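Local coordinates for BtGH115A (Bacteroides thetaiotaomicron, PDB 5BY3), which probably removes 4-O-methyl-glucuronic acid from decorated arabinogalactans, as a family GH115 alpha-glucuronidase, at residues Val70-Gln75 against His114-Gly119; Glu499-Thr504 against Gln568-Leu573; Lys733-Val736 against Gln740-Arg743. One frame throughout, in Å; residues are numbered along the deposited sequence. Where two conformers were deposited one is given.

Contact 1 (Val70-Gln75 against His114-Gly119)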
loop_
_atom_site.group_PDB
_atom_site.type_symbol
_atom_site.label_atom_id
_atom_site.label_comp_id
_atom_site.label_asym_id
_atom_site.label_seq_id
_atom_site.Cartn_x
_atom_site.Cartn_y
_atom_site.Cartn_z
ATOM N N VAL A 70 -12.821 -7.173 30.526
ATOM C CA VAL A 70 -11.885 -7.551 29.462
ATOM C C VAL A 70 -10.816 -8.534 29.923
ATOM O O VAL A 70 -10.237 -8.371 31.004
ATOM C CB VAL A 70 -11.225 -6.334 28.744
ATOM C CG1 VAL A 70 -12.177 -5.150 28.619
ATOM C CG2 VAL A 70 -9.953 -5.884 29.432
ATOM N N GLY A 71 -10.538 -9.534 29.086
ATOM C CA GLY A 71 -9.406 -10.419 29.343
ATOM C C GLY A 71 -9.094 -11.474 28.302
ATOM O O GLY A 71 -9.915 -11.812 27.426
ATOM N N THR A 72 -7.887 -12.003 28.433
ATOM C CA THR A 72 -7.393 -13.125 27.638
ATOM C C THR A 72 -7.781 -14.470 28.293
ATOM O O THR A 72 -7.586 -14.658 29.508
ATOM C CB THR A 72 -5.855 -13.037 27.513
ATOM O OG1 THR A 72 -5.481 -11.682 27.230
ATOM C CG2 THR A 72 -5.295 -13.973 26.423
ATOM N N ILE A 73 -8.364 -15.356 27.476
ATOM C CA ILE A 73 -8.429 -16.820 27.687
ATOM C C ILE A 73 -7.349 -17.347 28.639
ATOM O O ILE A 73 -6.150 -17.097 28.432
ATOM C CB ILE A 73 -8.421 -17.575 26.314
ATOM C CG1 ILE A 73 -9.828 -18.044 25.941
ATOM C CG2 ILE A 73 -7.536 -18.815 26.299
ATOM C CD1 ILE A 73 -10.792 -16.920 25.646
ATOM N N GLY A 74 -7.815 -18.006 29.705
ATOM C CA GLY A 74 -6.981 -18.701 30.702
ATOM C C GLY A 74 -5.803 -17.925 31.262
ATOM O O GLY A 74 -4.715 -18.485 31.447
ATOM N N GLN A 75 -6.032 -16.636 31.510
ATOM C CA GLN A 75 -5.016 -15.744 32.065
ATOM C C GLN A 75 -5.712 -14.720 32.962
ATOM O O GLN A 75 -5.060 -13.955 33.691
ATOM C CB GLN A 75 -4.202 -15.068 30.945
ATOM C CG GLN A 75 -3.094 -15.933 30.353
ATOM C CD GLN A 75 -2.387 -15.270 29.192
ATOM O OE1 GLN A 75 -2.059 -14.084 29.244
ATOM N NE2 GLN A 75 -2.152 -16.034 28.132
ATOM N N HIS A 114 -2.816 -9.945 21.872
ATOM C CA HIS A 114 -3.175 -9.091 20.752
ATOM C C HIS A 114 -4.667 -9.133 20.475
ATOM O O HIS A 114 -5.313 -8.090 20.309
ATOM C CB HIS A 114 -2.302 -9.393 19.540
ATOM C CG HIS A 114 -0.956 -8.749 19.637
ATOM N ND1 HIS A 114 0.026 -9.215 20.481
ATOM C CD2 HIS A 114 -0.457 -7.628 19.067
ATOM C CE1 HIS A 114 1.086 -8.429 20.406
ATOM N NE2 HIS A 114 0.825 -7.463 19.543
ATOM N N GLY A 115 -5.230 -10.334 20.556
ATOM C CA GLY A 115 -6.667 -10.523 20.434
ATOM C C GLY A 115 -7.464 -9.705 21.420
ATOM O O GLY A 115 -8.476 -9.109 21.070
ATOM N N THR A 116 -7.028 -9.687 22.665
ATOM C CA THR A 116 -7.684 -8.892 23.677
ATOM C C THR A 116 -7.617 -7.402 23.283
ATOM O O THR A 116 -8.640 -6.727 23.306
ATOM C CB THR A 116 -7.047 -9.168 25.048
ATOM O OG1 THR A 116 -7.098 -10.575 25.285
ATOM C CG2 THR A 116 -7.782 -8.432 26.183
ATOM N N ALA A 117 -6.424 -6.926 22.887
ATOM C CA ALA A 117 -6.223 -5.542 22.444
ATOM C C ALA A 117 -7.191 -5.161 21.319
ATOM O O ALA A 117 -7.825 -4.084 21.365
ATOM C CB ALA A 117 -4.785 -5.323 21.999
ATOM N N TYR A 118 -7.326 -6.061 20.332
ATOM C CA TYR A 118 -8.112 -5.774 19.135
ATOM C C TYR A 118 -9.599 -5.724 19.449
ATOM O O TYR A 118 -10.340 -4.896 18.857
ATOM C CB TYR A 118 -7.776 -6.766 18.028
ATOM C CG TYR A 118 -6.353 -6.672 17.545
ATOM C CD1 TYR A 118 -5.719 -5.422 17.451
ATOM C CD2 TYR A 118 -5.631 -7.816 17.147
ATOM C CE1 TYR A 118 -4.432 -5.296 16.990
ATOM C CE2 TYR A 118 -4.314 -7.691 16.679
ATOM C CZ TYR A 118 -3.716 -6.426 16.614
ATOM O OH TYR A 118 -2.411 -6.213 16.167
ATOM N N GLY A 119 -10.020 -6.586 20.396
ATOM C CA GLY A 119 -11.395 -6.557 20.974
ATOM C C GLY A 119 -11.816 -5.233 21.598
ATOM O O GLY A 119 -12.905 -4.727 21.328
#

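Contact 2 (Glu499-Thr504 against Gln568-Leu573)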
loop_
_atom_site.group_PDB
_atom_site.type_symbol
_atom_site.label_atom_id
_atom_site.label_comp_id
_atom_site.label_asym_id
_atom_site.label_seq_id
_atom_site.Cartn_x
_atom_site.Cartn_y
_atom_site.Cartn_z
ATOM N N GLU A 499 3.275 12.745 -10.752
ATOM C CA GLU A 499 4.715 12.679 -10.827
ATOM C C GLU A 499 5.246 12.197 -12.157
ATOM O O GLU A 499 6.356 12.559 -12.484
ATOM C CB GLU A 499 5.270 11.791 -9.703
ATOM C CG GLU A 499 4.972 12.289 -8.299
ATOM C CD GLU A 499 3.707 11.684 -7.718
ATOM O OE1 GLU A 499 2.853 11.317 -8.539
ATOM O OE2 GLU A 499 3.546 11.587 -6.448
ATOM N N PHE A 500 4.472 11.429 -12.940
ATOM C CA PHE A 500 4.854 11.011 -14.323
ATOM C C PHE A 500 4.491 11.994 -15.480
ATOM O O PHE A 500 4.751 11.701 -16.664
ATOM C CB PHE A 500 4.320 9.604 -14.700
ATOM C CG PHE A 500 4.480 8.538 -13.644
ATOM C CD1 PHE A 500 5.409 8.647 -12.596
ATOM C CD2 PHE A 500 3.687 7.365 -13.726
ATOM C CE1 PHE A 500 5.496 7.637 -11.608
ATOM C CE2 PHE A 500 3.800 6.338 -12.776
ATOM C CZ PHE A 500 4.710 6.470 -11.705
HETATM N N MSE A 501 3.914 13.149 -15.165
HETATM C CA MSE A 501 3.340 14.045 -16.201
HETATM C C MSE A 501 4.371 14.808 -16.976
HETATM O O MSE A 501 4.033 15.428 -17.983
HETATM C CB MSE A 501 2.351 15.068 -15.637
HETATM C CG MSE A 501 1.063 14.375 -15.205
HETATM SE SE MSE A 501 0.131 13.583 -16.738
HETATM C CE MSE A 501 -0.038 15.177 -17.857
ATOM N N GLY A 502 5.625 14.784 -16.517
ATOM C CA GLY A 502 6.736 15.354 -17.270
ATOM C C GLY A 502 7.289 14.443 -18.355
ATOM O O GLY A 502 8.092 14.895 -19.197
ATOM N N ASN A 503 6.875 13.163 -18.354
ATOM C CA ASN A 503 7.452 12.153 -19.258
ATOM C C ASN A 503 8.993 12.127 -19.121
ATOM O O ASN A 503 9.721 12.135 -20.111
ATOM C CB ASN A 503 7.005 12.411 -20.735
ATOM C CG ASN A 503 7.204 11.191 -21.660
ATOM O OD1 ASN A 503 7.346 10.043 -21.200
ATOM N ND2 ASN A 503 7.210 11.443 -22.977
ATOM N N THR A 504 9.490 12.163 -17.893
ATOM C CA THR A 504 10.929 12.125 -17.629
ATOM C C THR A 504 11.250 10.756 -17.008
ATOM O O THR A 504 10.357 9.990 -16.674
ATOM C CB THR A 504 11.365 13.234 -16.626
ATOM O OG1 THR A 504 10.568 13.151 -15.452
ATOM C CG2 THR A 504 11.223 14.635 -17.198
ATOM N N GLN A 568 -3.619 20.686 -10.614
ATOM C CA GLN A 568 -2.688 21.767 -10.846
ATOM C C GLN A 568 -1.364 21.284 -11.435
ATOM O O GLN A 568 -0.673 22.055 -12.147
ATOM C CB GLN A 568 -2.483 22.587 -9.550
ATOM C CG GLN A 568 -3.695 23.417 -9.112
ATOM C CD GLN A 568 -4.216 24.332 -10.217
ATOM O OE1 GLN A 568 -3.462 25.102 -10.817
ATOM N NE2 GLN A 568 -5.496 24.213 -10.519
HETATM N N MSE A 569 -1.021 20.019 -11.142
HETATM C CA MSE A 569 0.123 19.346 -11.773
HETATM C C MSE A 569 -0.186 19.088 -13.211
HETATM O O MSE A 569 0.653 19.340 -14.084
HETATM C CB MSE A 569 0.469 18.029 -11.056
HETATM C CG MSE A 569 1.840 17.410 -11.378
HETATM SE SE MSE A 569 3.421 18.522 -10.912
HETATM C CE MSE A 569 3.548 18.986 -9.012
ATOM N N ASN A 570 -1.386 18.576 -13.495
ATOM C CA ASN A 570 -1.752 18.350 -14.891
ATOM C C ASN A 570 -1.802 19.664 -15.662
ATOM O O ASN A 570 -1.245 19.776 -16.744
ATOM C CB ASN A 570 -2.998 17.484 -15.002
ATOM C CG ASN A 570 -2.675 16.008 -14.825
ATOM O OD1 ASN A 570 -2.727 15.240 -15.788
ATOM N ND2 ASN A 570 -2.313 15.596 -13.583
ATOM N N ARG A 571 -2.398 20.677 -15.059
ATOM C CA ARG A 571 -2.376 22.042 -15.616
ATOM C C ARG A 571 -0.977 22.541 -15.917
ATOM O O ARG A 571 -0.734 23.019 -17.010
ATOM C CB ARG A 571 -3.095 23.016 -14.679
ATOM C CG ARG A 571 -4.597 22.780 -14.630
ATOM C CD ARG A 571 -5.350 24.048 -14.287
ATOM N NE ARG A 571 -6.788 23.826 -14.379
ATOM C CZ ARG A 571 -7.712 24.513 -13.710
ATOM N NH1 ARG A 571 -7.377 25.478 -12.858
ATOM N NH2 ARG A 571 -8.978 24.193 -13.872
ATOM N N LYS A 572 -0.064 22.414 -14.949
ATOM C CA LYS A 572 1.285 22.962 -15.083
ATOM C C LYS A 572 1.997 22.347 -16.271
ATOM O O LYS A 572 2.616 23.059 -17.098
ATOM C CB LYS A 572 2.121 22.733 -13.812
ATOM C CG LYS A 572 3.536 23.371 -13.831
ATOM C CD LYS A 572 4.391 22.887 -12.663
ATOM C CE LYS A 572 5.039 21.516 -12.921
ATOM N NZ LYS A 572 5.906 21.103 -11.789
ATOM N N LEU A 573 1.892 21.026 -16.351
ATOM C CA LEU A 573 2.609 20.268 -17.357
ATOM C C LEU A 573 1.847 20.226 -18.681
ATOM O O LEU A 573 2.473 20.268 -19.738
ATOM C CB LEU A 573 3.025 18.857 -16.808
ATOM C CG LEU A 573 4.160 19.049 -15.773
ATOM C CD1 LEU A 573 4.038 18.211 -14.516
ATOM C CD2 LEU A 573 5.536 18.922 -16.398
#

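Contact 3 (Lys733-Val736 against Gln740-Arg743)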
loop_
_atom_site.group_PDB
_atom_site.type_symbol
_atom_site.label_atom_id
_atom_site.label_comp_id
_atom_site.label_asym_id
_atom_site.label_seq_id
_atom_site.Cartn_x
_atom_site.Cartn_y
_atom_site.Cartn_z
ATOM N N LYS A 733 9.399 -0.526 -18.241
ATOM C CA LYS A 733 9.463 0.852 -17.746
ATOM C C LYS A 733 8.271 1.593 -18.320
ATOM O O LYS A 733 7.570 2.277 -17.607
ATOM C CB LYS A 733 10.783 1.537 -18.150
ATOM C CG LYS A 733 11.949 1.213 -17.219
ATOM C CD LYS A 733 13.255 1.742 -17.786
ATOM C CE LYS A 733 14.459 1.366 -16.917
ATOM N NZ LYS A 733 15.729 1.801 -17.584
ATOM N N GLU A 734 8.073 1.426 -19.618
ATOM C CA GLU A 734 6.927 1.902 -20.354
ATOM C C GLU A 734 5.653 1.391 -19.699
ATOM O O GLU A 734 4.739 2.178 -19.448
ATOM C CB GLU A 734 7.016 1.403 -21.807
ATOM C CG GLU A 734 7.388 2.431 -22.862
ATOM C CD GLU A 734 8.323 3.512 -22.348
ATOM O OE1 GLU A 734 9.496 3.189 -22.086
ATOM O OE2 GLU A 734 7.895 4.682 -22.203
ATOM N N ASN A 735 5.608 0.082 -19.423
ATOM C CA ASN A 735 4.422 -0.569 -18.901
ATOM C C ASN A 735 3.966 0.135 -17.614
ATOM O O ASN A 735 2.851 0.569 -17.541
ATOM C CB ASN A 735 4.677 -2.066 -18.623
ATOM C CG ASN A 735 4.543 -2.970 -19.882
ATOM O OD1 ASN A 735 4.359 -2.507 -21.030
ATOM N ND2 ASN A 735 4.634 -4.290 -19.647
ATOM N N VAL A 736 4.820 0.261 -16.610
ATOM C CA VAL A 736 4.383 0.726 -15.290
ATOM C C VAL A 736 4.078 2.235 -15.199
ATOM O O VAL A 736 3.324 2.651 -14.349
ATOM C CB VAL A 736 5.393 0.330 -14.198
ATOM C CG1 VAL A 736 5.461 -1.185 -14.076
ATOM C CG2 VAL A 736 6.777 0.917 -14.475
ATOM N N GLN A 740 -0.338 0.185 -18.727
ATOM C CA GLN A 740 -0.813 -0.764 -19.733
ATOM C C GLN A 740 0.358 -1.408 -20.436
ATOM O O GLN A 740 1.306 -0.695 -20.848
ATOM C CB GLN A 740 -1.676 -0.096 -20.813
ATOM C CG GLN A 740 -2.976 0.524 -20.356
ATOM C CD GLN A 740 -3.806 1.018 -21.497
ATOM O OE1 GLN A 740 -3.301 1.644 -22.418
ATOM N NE2 GLN A 740 -5.088 0.723 -21.459
ATOM N N ALA A 741 0.283 -2.738 -20.579
ATOM C CA ALA A 741 1.015 -3.450 -21.642
ATOM C C ALA A 741 0.259 -3.190 -22.927
ATOM O O ALA A 741 -0.967 -3.022 -22.904
ATOM C CB ALA A 741 1.102 -4.940 -21.378
ATOM N N ILE A 742 1.000 -3.130 -24.032
ATOM C CA ILE A 742 0.490 -2.702 -25.310
ATOM C C ILE A 742 1.001 -3.671 -26.371
ATOM O O ILE A 742 2.221 -3.834 -26.512
ATOM C CB ILE A 742 0.965 -1.287 -25.700
ATOM C CG1 ILE A 742 0.433 -0.213 -24.732
ATOM C CG2 ILE A 742 0.598 -0.978 -27.174
ATOM C CD1 ILE A 742 0.761 1.237 -25.148
ATOM N N ARG A 743 0.071 -4.294 -27.118
ATOM C CA ARG A 743 0.413 -5.164 -28.253
ATOM C C ARG A 743 -0.359 -4.756 -29.496
ATOM O O ARG A 743 -1.598 -4.825 -29.538
ATOM C CB ARG A 743 0.204 -6.654 -27.926
ATOM C CG ARG A 743 1.203 -7.224 -26.951
ATOM C CD ARG A 743 2.573 -7.449 -27.613
ATOM N NE ARG A 743 3.582 -7.911 -26.632
ATOM C CZ ARG A 743 4.425 -7.122 -25.947
ATOM N NH1 ARG A 743 4.422 -5.808 -26.102
ATOM N NH2 ARG A 743 5.261 -7.661 -25.069
#

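Contact 1 (Val70-Gln75 against His114-Gly119)
Thr72 and Thr116 face each other in the same first-torsion state. In Thr116 the hydroxyl OG1 lies anti to the carbonyl carbon (chi1 -55°), with CG2 anti to the backbone N. This turns both branches of Thr116 to the strand. Thr72 has a similar torsion (chi1 -44°), and its OG1 meets the helix. The two side chains cross at about a right angle. Thr72 OG1 and Thr116 OG1 come within 2.8 Å of each other. Each hydroxyl has a clear hydrogen bond to another residue. Thr72 OG1 hydrogen-bonds to Glu36 OE2, and Thr116 OG1 to Asp112 O, just ahead of helix 113-126. Both oxygens are buried, and these two bonds satisfy them.

The strand backbone takes the rest of the contact. Thr116 CG2 lies 3.9 Å from Gly71 C, and Thr116 OG1 lies 3.7 Å from the same Gly71 C. Thr116 OG1 also sits 3.5 Å from Thr72 CA. Gly71 thus offers only main chain here. The segment 70-72 is the end of strand 68-72, in a mixed six-stranded sheet at the N-terminal end of the chain. Helix 113-126 packs against this sheet, in an alpha/beta arrangement. Its preceding strand 106-110 pairs in parallel with 68-72, and Gly71 bonds to Val108 and Gly110 there. Replacing Thr116 with a valine would probably leave Asp112 O without its side-chain donor and put a methyl against Thr72 OG1.

The helix is continuous through the contact, as the Tyr118 N to His114 O bond of 2.9 Å shows. Thr116 also touches Val40 of helix 38-55, which the neighbouring Ala117 meets through Val39 and Ser43. On another side of the helix, His114 NE2 bonds to Gly236 O and Tyr118 OH to Ala208 O.

Contact 2 (Glu499-Thr504 against Gln568-Leu573)
Asn570 OD1 is held by Arg529 NE through a hydrogen bond and is touched by the end of Met501. Met501 is present as selenomethionine. Its SE atom lies 3.4 Å from Asn570 OD1, and its methyl CE is at the same range. The amide is held at its other end too, because Asn570 ND2 bonds to Ala566 O one turn back in the helix. These bonds fix the rotation of the amide. The Met501 chain bends at both chi2 (-64°) and chi3 (-56°), which curls its end around to the oxygen. Met501 runs roughly at right angles across Asn570. Met501 also packs on Arg529 of helix 523-543.

Nearer its backbone, Met501 meets Leu573. Met501 CB is 3.7 Å from Leu573 CD1. The other leucine branch, CD2, reaches Gly502 CA at 3.9 Å. Leu573 CB lies 3.8 Å from Met501 O, so the leucine covers main chain as well as side chain. Met501 and Gly502 are the two central residues of a type I beta turn from Phe500 to Asn503. Asn503 N closes it on Phe500 O at 3.1 Å. Just before the turn, Glu499 OE2 accepts bonds from Trp405 N and Leu406 N; Leu404, the residue just before Trp405, belongs to the nickel site.

No hydrogen bond runs between 499-504 and 568-573. The contact rests on van der Waals packing, apolar at Leu573 and against an amide oxygen at Asn570, while the buried amide spends its polarity on Arg529 and its own helix.

Contact 3 (Lys733-Val736 against Gln740-Arg743)
Asn735 lays the end of its side chain against Ala741, a few residues further along the chain. Its CG stands anti to the carbonyl carbon, beside the backbone N (chi1 -83°), and this carries the amide to the strand. OD1 comes within 3.5 Å of Ala741 CA. ND2 lies 4.0 Å from Ala741 CB. The amide so covers the start of the strand with both its oxygen and its nitrogen. OD1 is also 3.6 Å from Gln740 O. Two oxygens so close need donors, and Arg738 supplies both. Its NH2 bonds to Asn735 OD1 and its NE to Gln740 O, so one guanidinium bridges the helix and the residue just before the strand. That positive charge probably eases the repulsion between the oxygens.

The backbones are joined by one weak hydrogen bond, from Gln740 N to Asn735 O. It is 3.4 Å long and bent to 126°. The CB of Gln740 points away from 733-736. Its OE1 bonds to Arg695 NH1, and its NE2 to Asp769 OD2 and Gln770 OE1. A sulfate ion, probably from the crystallisation liquor, lies about 5 Å from this side chain.

Arg743 folds back along its own strand. The bend at chi2 (-75°) helps bring NH1 to Ile742 O at 3.0 Å, with the bond tilted from both the guanidinium and the carbonyl planes. Its NH2 makes a salt bridge to Glu731, and NE bonds to Ala722 O.

The contact closes the short connection from helix 730-738 to strand 741-748, in the family's C-terminal domain. The strand runs antiparallel to strand 689-696, with Ala741 bonded to Leu696 and Arg743 to Ile694. The helix meets other parts through Lys733 with Glu508 and Glu734 with Arg505.

How the contacts relate
The touching residues are buried in all three contacts, so none is a surface patch. Contact 1 stands apart near the N-terminal end. Its centre is about 50 Å from that of contact 2, on the opposite side of the chain's centre. Contacts 2 and 3 are neighbours, with centres about 19 Å apart, and Phe500 CE2 of one packs on Val736 O of the other at 4.0 Å. The elements differ: strand and helix in contact 1, loop and helix in contact 2, helix and following strand in contact 3. Contact 1 brings two threonine hydroxyls close, contact 2 is packing without a hydrogen bond, and contact 3 sets an amide against main chain.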